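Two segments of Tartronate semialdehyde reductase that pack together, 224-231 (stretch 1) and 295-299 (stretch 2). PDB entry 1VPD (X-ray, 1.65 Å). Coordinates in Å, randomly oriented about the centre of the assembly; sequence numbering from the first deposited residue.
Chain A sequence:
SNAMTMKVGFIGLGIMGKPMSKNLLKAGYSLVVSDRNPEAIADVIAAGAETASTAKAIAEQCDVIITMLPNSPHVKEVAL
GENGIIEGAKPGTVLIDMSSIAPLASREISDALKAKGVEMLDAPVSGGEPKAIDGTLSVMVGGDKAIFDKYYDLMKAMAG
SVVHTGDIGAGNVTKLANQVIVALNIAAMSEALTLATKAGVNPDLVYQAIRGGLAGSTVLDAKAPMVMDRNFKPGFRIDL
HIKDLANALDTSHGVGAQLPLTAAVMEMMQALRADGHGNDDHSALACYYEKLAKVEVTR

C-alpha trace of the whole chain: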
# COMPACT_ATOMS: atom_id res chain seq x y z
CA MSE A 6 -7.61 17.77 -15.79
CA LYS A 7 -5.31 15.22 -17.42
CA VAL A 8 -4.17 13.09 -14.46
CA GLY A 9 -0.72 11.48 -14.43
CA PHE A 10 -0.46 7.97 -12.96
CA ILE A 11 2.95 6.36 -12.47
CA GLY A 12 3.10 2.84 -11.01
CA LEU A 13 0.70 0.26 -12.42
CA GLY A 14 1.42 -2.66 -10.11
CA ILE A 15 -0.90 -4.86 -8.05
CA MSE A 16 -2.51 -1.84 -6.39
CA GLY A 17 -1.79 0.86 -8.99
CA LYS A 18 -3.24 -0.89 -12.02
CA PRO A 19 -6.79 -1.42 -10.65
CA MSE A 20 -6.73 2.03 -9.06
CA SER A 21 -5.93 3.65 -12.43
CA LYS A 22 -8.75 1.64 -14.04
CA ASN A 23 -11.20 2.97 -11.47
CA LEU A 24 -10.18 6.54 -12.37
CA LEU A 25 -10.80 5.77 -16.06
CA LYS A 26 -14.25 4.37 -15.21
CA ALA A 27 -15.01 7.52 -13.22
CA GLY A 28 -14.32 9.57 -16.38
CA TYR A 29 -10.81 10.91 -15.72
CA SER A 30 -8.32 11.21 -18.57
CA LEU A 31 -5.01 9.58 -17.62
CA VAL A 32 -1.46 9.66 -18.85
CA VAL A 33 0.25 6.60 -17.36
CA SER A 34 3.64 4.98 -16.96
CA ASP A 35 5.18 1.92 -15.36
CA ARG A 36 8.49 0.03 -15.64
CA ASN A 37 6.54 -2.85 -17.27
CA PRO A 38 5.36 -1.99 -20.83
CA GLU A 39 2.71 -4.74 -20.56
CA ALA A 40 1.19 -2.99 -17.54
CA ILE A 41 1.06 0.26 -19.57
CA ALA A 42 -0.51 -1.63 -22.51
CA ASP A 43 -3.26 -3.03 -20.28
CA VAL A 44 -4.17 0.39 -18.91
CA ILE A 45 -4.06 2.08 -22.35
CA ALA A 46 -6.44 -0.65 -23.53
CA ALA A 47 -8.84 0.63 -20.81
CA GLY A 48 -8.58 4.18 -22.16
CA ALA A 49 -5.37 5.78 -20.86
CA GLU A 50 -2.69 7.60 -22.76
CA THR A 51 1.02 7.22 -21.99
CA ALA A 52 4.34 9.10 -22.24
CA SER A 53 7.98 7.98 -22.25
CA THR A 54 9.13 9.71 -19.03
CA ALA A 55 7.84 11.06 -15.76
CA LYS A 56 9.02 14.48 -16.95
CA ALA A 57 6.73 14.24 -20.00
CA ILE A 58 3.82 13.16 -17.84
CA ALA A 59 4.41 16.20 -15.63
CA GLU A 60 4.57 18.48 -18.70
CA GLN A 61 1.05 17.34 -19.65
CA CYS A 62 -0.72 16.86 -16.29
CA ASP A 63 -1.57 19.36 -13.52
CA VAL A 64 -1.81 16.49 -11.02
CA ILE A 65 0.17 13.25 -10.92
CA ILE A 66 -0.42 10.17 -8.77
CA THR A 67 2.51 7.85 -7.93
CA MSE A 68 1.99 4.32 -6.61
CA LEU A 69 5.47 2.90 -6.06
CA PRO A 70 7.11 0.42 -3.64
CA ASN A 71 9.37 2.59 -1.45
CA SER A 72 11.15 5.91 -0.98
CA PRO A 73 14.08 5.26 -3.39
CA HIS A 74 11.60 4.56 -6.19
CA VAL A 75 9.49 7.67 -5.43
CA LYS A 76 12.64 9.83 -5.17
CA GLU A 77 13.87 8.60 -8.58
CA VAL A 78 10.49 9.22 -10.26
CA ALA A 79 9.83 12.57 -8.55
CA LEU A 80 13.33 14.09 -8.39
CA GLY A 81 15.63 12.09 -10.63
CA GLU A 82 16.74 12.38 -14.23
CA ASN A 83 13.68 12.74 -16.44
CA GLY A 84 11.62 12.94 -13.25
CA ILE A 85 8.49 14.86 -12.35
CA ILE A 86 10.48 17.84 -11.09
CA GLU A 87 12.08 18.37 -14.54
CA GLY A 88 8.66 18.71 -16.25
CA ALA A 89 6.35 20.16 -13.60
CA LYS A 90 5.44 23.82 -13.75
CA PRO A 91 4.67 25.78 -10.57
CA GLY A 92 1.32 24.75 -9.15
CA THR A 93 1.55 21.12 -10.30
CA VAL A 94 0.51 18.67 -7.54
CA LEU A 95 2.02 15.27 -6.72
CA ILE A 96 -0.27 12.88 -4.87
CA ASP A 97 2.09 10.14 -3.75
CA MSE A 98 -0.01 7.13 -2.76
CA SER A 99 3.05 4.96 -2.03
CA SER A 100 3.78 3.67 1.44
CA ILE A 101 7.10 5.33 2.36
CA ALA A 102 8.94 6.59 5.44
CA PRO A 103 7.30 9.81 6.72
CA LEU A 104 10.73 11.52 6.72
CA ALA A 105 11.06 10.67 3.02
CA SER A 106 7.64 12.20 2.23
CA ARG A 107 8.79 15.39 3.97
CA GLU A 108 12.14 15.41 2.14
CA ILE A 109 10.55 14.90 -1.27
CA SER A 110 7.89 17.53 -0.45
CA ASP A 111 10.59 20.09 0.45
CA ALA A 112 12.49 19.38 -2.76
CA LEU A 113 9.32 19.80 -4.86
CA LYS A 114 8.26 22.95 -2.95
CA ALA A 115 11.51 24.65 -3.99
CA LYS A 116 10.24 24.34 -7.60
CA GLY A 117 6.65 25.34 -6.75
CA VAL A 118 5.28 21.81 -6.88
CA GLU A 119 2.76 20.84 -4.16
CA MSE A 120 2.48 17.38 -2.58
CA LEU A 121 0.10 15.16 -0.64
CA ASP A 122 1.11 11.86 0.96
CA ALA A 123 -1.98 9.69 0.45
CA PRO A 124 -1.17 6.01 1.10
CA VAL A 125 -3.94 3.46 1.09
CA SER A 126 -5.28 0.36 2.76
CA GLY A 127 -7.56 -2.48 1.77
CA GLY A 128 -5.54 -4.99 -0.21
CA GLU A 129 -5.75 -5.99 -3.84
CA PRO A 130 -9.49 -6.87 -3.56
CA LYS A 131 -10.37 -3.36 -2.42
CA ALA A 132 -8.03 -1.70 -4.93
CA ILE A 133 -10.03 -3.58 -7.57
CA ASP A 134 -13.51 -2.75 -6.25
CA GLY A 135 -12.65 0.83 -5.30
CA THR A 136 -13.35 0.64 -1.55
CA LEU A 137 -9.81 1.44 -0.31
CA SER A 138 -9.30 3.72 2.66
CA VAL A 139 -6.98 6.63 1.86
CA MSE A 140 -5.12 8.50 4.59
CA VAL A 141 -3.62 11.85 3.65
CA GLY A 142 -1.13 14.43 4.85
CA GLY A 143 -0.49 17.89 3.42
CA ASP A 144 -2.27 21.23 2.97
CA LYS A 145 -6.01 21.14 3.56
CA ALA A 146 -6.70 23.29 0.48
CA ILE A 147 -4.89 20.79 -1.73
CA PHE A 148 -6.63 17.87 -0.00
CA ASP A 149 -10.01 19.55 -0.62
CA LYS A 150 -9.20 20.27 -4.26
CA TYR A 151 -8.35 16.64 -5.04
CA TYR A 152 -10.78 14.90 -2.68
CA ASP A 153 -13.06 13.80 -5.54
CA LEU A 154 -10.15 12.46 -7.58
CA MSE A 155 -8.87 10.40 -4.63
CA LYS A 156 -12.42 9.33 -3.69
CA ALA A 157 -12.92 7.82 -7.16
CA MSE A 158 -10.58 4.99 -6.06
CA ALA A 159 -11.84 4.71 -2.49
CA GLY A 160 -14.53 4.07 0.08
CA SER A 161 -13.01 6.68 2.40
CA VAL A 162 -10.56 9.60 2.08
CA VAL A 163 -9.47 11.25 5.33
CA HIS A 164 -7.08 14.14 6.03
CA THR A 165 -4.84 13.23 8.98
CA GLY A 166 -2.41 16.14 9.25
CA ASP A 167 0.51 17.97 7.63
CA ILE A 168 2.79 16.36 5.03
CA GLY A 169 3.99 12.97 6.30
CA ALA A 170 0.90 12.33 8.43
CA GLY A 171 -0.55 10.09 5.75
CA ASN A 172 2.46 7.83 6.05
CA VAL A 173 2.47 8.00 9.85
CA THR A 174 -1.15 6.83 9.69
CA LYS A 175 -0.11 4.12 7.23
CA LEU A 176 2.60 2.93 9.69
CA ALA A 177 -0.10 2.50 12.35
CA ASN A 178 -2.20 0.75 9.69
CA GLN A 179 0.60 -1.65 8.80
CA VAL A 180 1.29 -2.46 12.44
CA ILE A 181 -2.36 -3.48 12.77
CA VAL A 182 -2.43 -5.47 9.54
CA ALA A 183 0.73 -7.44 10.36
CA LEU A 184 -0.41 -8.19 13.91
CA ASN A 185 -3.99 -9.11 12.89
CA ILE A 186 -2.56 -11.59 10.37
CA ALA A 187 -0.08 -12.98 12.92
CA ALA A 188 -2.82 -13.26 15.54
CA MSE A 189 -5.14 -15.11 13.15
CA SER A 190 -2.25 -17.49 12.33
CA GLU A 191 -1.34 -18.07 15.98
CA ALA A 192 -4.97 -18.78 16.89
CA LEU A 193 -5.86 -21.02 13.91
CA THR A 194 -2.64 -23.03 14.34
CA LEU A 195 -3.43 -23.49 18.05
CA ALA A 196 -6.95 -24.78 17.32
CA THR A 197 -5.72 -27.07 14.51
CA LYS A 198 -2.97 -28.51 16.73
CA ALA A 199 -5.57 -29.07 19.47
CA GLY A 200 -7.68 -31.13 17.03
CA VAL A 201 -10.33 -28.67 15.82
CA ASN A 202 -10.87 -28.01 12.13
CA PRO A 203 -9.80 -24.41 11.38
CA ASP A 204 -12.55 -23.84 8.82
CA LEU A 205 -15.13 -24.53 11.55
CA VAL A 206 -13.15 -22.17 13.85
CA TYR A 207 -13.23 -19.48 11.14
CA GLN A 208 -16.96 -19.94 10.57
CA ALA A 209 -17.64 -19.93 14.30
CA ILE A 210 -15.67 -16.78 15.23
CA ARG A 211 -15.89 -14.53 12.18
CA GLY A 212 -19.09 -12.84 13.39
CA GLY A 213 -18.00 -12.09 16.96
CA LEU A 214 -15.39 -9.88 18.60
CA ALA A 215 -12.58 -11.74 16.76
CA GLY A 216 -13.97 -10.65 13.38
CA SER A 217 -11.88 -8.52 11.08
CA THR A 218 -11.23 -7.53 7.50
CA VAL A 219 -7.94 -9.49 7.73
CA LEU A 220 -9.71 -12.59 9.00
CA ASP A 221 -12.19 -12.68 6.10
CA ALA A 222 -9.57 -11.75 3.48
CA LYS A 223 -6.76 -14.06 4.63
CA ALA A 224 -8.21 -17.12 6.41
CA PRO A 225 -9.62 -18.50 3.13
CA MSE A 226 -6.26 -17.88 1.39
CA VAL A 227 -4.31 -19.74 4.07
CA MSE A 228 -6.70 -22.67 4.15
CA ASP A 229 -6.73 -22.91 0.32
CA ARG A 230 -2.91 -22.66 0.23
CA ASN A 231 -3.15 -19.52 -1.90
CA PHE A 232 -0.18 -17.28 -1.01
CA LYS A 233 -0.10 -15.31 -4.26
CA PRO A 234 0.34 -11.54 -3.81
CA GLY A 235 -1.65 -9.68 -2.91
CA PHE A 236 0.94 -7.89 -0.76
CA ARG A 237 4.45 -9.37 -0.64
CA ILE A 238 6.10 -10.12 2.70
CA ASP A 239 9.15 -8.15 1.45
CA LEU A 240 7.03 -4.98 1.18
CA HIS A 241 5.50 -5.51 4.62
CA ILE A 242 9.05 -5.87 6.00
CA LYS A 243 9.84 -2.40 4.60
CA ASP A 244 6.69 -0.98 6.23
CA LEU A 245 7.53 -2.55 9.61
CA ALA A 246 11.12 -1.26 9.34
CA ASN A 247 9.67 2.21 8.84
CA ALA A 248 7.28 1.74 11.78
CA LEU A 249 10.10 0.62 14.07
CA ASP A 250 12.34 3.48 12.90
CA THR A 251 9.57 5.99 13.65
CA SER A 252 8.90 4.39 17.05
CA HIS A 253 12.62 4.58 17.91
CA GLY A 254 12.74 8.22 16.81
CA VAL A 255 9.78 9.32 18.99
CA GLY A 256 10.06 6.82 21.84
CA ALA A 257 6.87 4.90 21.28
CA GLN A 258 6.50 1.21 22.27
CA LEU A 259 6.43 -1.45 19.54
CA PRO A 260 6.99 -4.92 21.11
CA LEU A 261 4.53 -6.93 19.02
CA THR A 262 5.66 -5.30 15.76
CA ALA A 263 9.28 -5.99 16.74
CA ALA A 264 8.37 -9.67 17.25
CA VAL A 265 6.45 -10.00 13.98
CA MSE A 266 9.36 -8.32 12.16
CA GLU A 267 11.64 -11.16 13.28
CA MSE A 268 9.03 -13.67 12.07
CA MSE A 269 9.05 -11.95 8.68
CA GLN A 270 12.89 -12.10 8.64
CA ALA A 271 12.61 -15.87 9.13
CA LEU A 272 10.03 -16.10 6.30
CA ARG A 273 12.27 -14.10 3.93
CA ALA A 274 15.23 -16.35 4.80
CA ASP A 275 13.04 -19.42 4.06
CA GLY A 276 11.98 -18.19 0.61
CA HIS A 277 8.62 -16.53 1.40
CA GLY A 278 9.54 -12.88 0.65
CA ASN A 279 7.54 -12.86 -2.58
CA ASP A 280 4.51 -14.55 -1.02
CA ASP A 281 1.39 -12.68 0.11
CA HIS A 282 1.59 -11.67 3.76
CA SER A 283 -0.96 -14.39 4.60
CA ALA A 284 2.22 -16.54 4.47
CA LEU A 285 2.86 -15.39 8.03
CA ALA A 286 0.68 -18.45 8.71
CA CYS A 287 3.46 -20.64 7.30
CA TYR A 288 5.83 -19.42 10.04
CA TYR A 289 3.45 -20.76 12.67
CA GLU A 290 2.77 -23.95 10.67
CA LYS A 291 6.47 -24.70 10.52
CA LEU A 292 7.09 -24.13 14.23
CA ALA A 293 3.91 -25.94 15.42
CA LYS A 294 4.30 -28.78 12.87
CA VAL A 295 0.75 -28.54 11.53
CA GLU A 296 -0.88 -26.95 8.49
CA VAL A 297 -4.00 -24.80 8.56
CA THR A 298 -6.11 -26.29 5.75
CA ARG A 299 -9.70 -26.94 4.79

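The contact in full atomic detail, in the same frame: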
# COMPACT_ATOMS: atom_id res chain seq x y z
N ALA A 224 -8.00 -15.73 5.94
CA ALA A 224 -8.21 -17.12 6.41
C ALA A 224 -8.50 -18.06 5.24
O ALA A 224 -7.92 -19.15 5.17
CB ALA A 224 -9.29 -17.23 7.50
N PRO A 225 -9.37 -17.66 4.31
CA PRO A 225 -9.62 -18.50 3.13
C PRO A 225 -8.35 -18.75 2.31
O PRO A 225 -8.15 -19.89 1.86
CB PRO A 225 -10.68 -17.70 2.36
CG PRO A 225 -11.38 -16.93 3.43
CD PRO A 225 -10.24 -16.47 4.32
N MSE A 226 -7.50 -17.73 2.14
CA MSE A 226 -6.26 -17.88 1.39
C MSE A 226 -5.34 -18.91 2.04
O MSE A 226 -4.81 -19.79 1.38
CB MSE A 226 -5.54 -16.54 1.24
CG MSE A 226 -6.30 -15.53 0.40
SE MSE A 226 -5.33 -13.86 0.13
CE MSE A 226 -3.77 -14.52 -0.86
N VAL A 227 -5.14 -18.78 3.35
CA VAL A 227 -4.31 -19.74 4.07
C VAL A 227 -4.86 -21.16 3.89
O VAL A 227 -4.11 -22.07 3.57
CB VAL A 227 -4.23 -19.40 5.58
CG1 VAL A 227 -3.49 -20.50 6.33
CG2 VAL A 227 -3.55 -18.06 5.80
N MSE A 228 -6.16 -21.34 4.12
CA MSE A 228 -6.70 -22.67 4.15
C MSE A 228 -6.68 -23.30 2.75
O MSE A 228 -6.52 -24.52 2.63
CB MSE A 228 -8.11 -22.67 4.76
CG MSE A 228 -8.09 -22.34 6.25
SE MSE A 228 -9.82 -22.57 7.03
CE MSE A 228 -10.67 -21.06 6.29
N ASP A 229 -6.80 -22.47 1.72
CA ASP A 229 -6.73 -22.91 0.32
C ASP A 229 -5.31 -22.99 -0.24
O ASP A 229 -5.11 -23.38 -1.42
CB ASP A 229 -7.59 -22.01 -0.57
CG ASP A 229 -9.07 -22.16 -0.30
OD1 ASP A 229 -9.48 -23.20 0.22
OD2 ASP A 229 -9.89 -21.27 -0.55
N ARG A 230 -4.33 -22.64 0.59
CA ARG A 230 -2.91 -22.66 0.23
C ARG A 230 -2.63 -21.69 -0.92
O ARG A 230 -1.78 -21.95 -1.78
CB ARG A 230 -2.43 -24.08 -0.09
CG ARG A 230 -2.99 -25.18 0.84
CD ARG A 230 -2.80 -24.87 2.34
NE ARG A 230 -1.40 -24.76 2.69
CZ ARG A 230 -0.94 -24.28 3.85
NH1 ARG A 230 -1.79 -23.81 4.75
NH2 ARG A 230 0.35 -24.28 4.10
N ASN A 231 -3.35 -20.58 -0.92
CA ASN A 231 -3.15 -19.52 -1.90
C ASN A 231 -2.36 -18.38 -1.27
O ASN A 231 -2.93 -17.57 -0.55
CB ASN A 231 -4.48 -19.00 -2.39
CG ASN A 231 -4.35 -17.78 -3.28
OD1 ASN A 231 -3.27 -17.48 -3.82
ND2 ASN A 231 -5.44 -17.04 -3.41
N VAL A 295 2.08 -28.26 12.04
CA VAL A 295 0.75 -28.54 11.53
C VAL A 295 0.39 -27.51 10.46
O VAL A 295 0.85 -26.37 10.52
CB VAL A 295 -0.30 -28.57 12.67
CG1 VAL A 295 -0.55 -27.18 13.22
CG2 VAL A 295 -1.59 -29.22 12.22
N GLU A 296 -0.42 -27.89 9.49
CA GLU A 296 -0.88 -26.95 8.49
C GLU A 296 -2.35 -26.60 8.71
O GLU A 296 -3.16 -27.43 9.12
CB GLU A 296 -0.64 -27.54 7.08
CG GLU A 296 0.84 -27.63 6.78
CD GLU A 296 1.16 -28.06 5.36
OE1 GLU A 296 0.27 -28.62 4.69
OE2 GLU A 296 2.30 -27.82 4.92
N VAL A 297 -2.66 -25.34 8.44
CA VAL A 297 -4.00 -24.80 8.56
C VAL A 297 -4.67 -24.94 7.19
O VAL A 297 -4.36 -24.19 6.27
CB VAL A 297 -3.95 -23.33 9.01
CG1 VAL A 297 -5.32 -22.69 9.01
CG2 VAL A 297 -3.33 -23.26 10.42
N THR A 298 -5.55 -25.92 7.06
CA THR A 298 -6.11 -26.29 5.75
C THR A 298 -7.61 -26.49 5.85
O THR A 298 -8.16 -26.54 6.95
CB THR A 298 -5.48 -27.62 5.23
OG1 THR A 298 -5.87 -28.70 6.08
CG2 THR A 298 -3.99 -27.63 5.29
N ARG A 299 -8.28 -26.63 4.72
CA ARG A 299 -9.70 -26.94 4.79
C ARG A 299 -9.92 -28.29 5.47
O ARG A 299 -11.02 -28.54 5.99
CB ARG A 299 -10.37 -26.93 3.42
CG ARG A 299 -10.30 -25.58 2.70
CD ARG A 299 -11.18 -24.48 3.29
NE ARG A 299 -11.17 -23.30 2.42
CZ ARG A 299 -11.96 -22.25 2.55
NH1 ARG A 299 -12.88 -22.19 3.50
NH2 ARG A 299 -11.86 -21.25 1.69
OXT ARG A 299 -9.01 -29.14 5.53
O HOH W 1 2.70 -26.16 2.82

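The C-terminal tail of the chain packs against the end of a helix through a small apolar patch, two arginine-centred polar contacts and a few backbone approaches. Stretch 1 supplies the end of a helix and the turn that follows, where R230 adopts positive phi in a Schellman motif; stretch 2 is irregular, and the CA traces come nearest at M228 and T298, with M228 CA 4.0 Å from T298 CA. Here R299 N makes a weak hydrogen bond to M228 O (3.5 Å), and M228 CA makes a CA-H...O contact with V297 O (3.5 Å). Beside the backbone, V297 CG1 packs 3.9 Å from both V227 CG1 and the CG of selenomethionine M228, burying aliphatic surface.

The only salt bridge joins D229 and R299. R299 NE donates to D229 OD1 at 2.8 Å and R299 NH2 to D229 OD2 at 3.0 Å, both nearly linear, so the carboxylate pairs with the guanidinium edge while M228 CE covers one face.

R230 folds back over its own turn. R230 NH1 makes weak hydrogen bonds to V297 O (3.0 Å) and V227 O (3.1 Å), so one nitrogen serves both carbonyl oxygens, V227 O and V297 O, which lie 3.4 Å apart and, as two acceptors, cannot bond to each other. A water bridges R230 NH2 and E296 OE2.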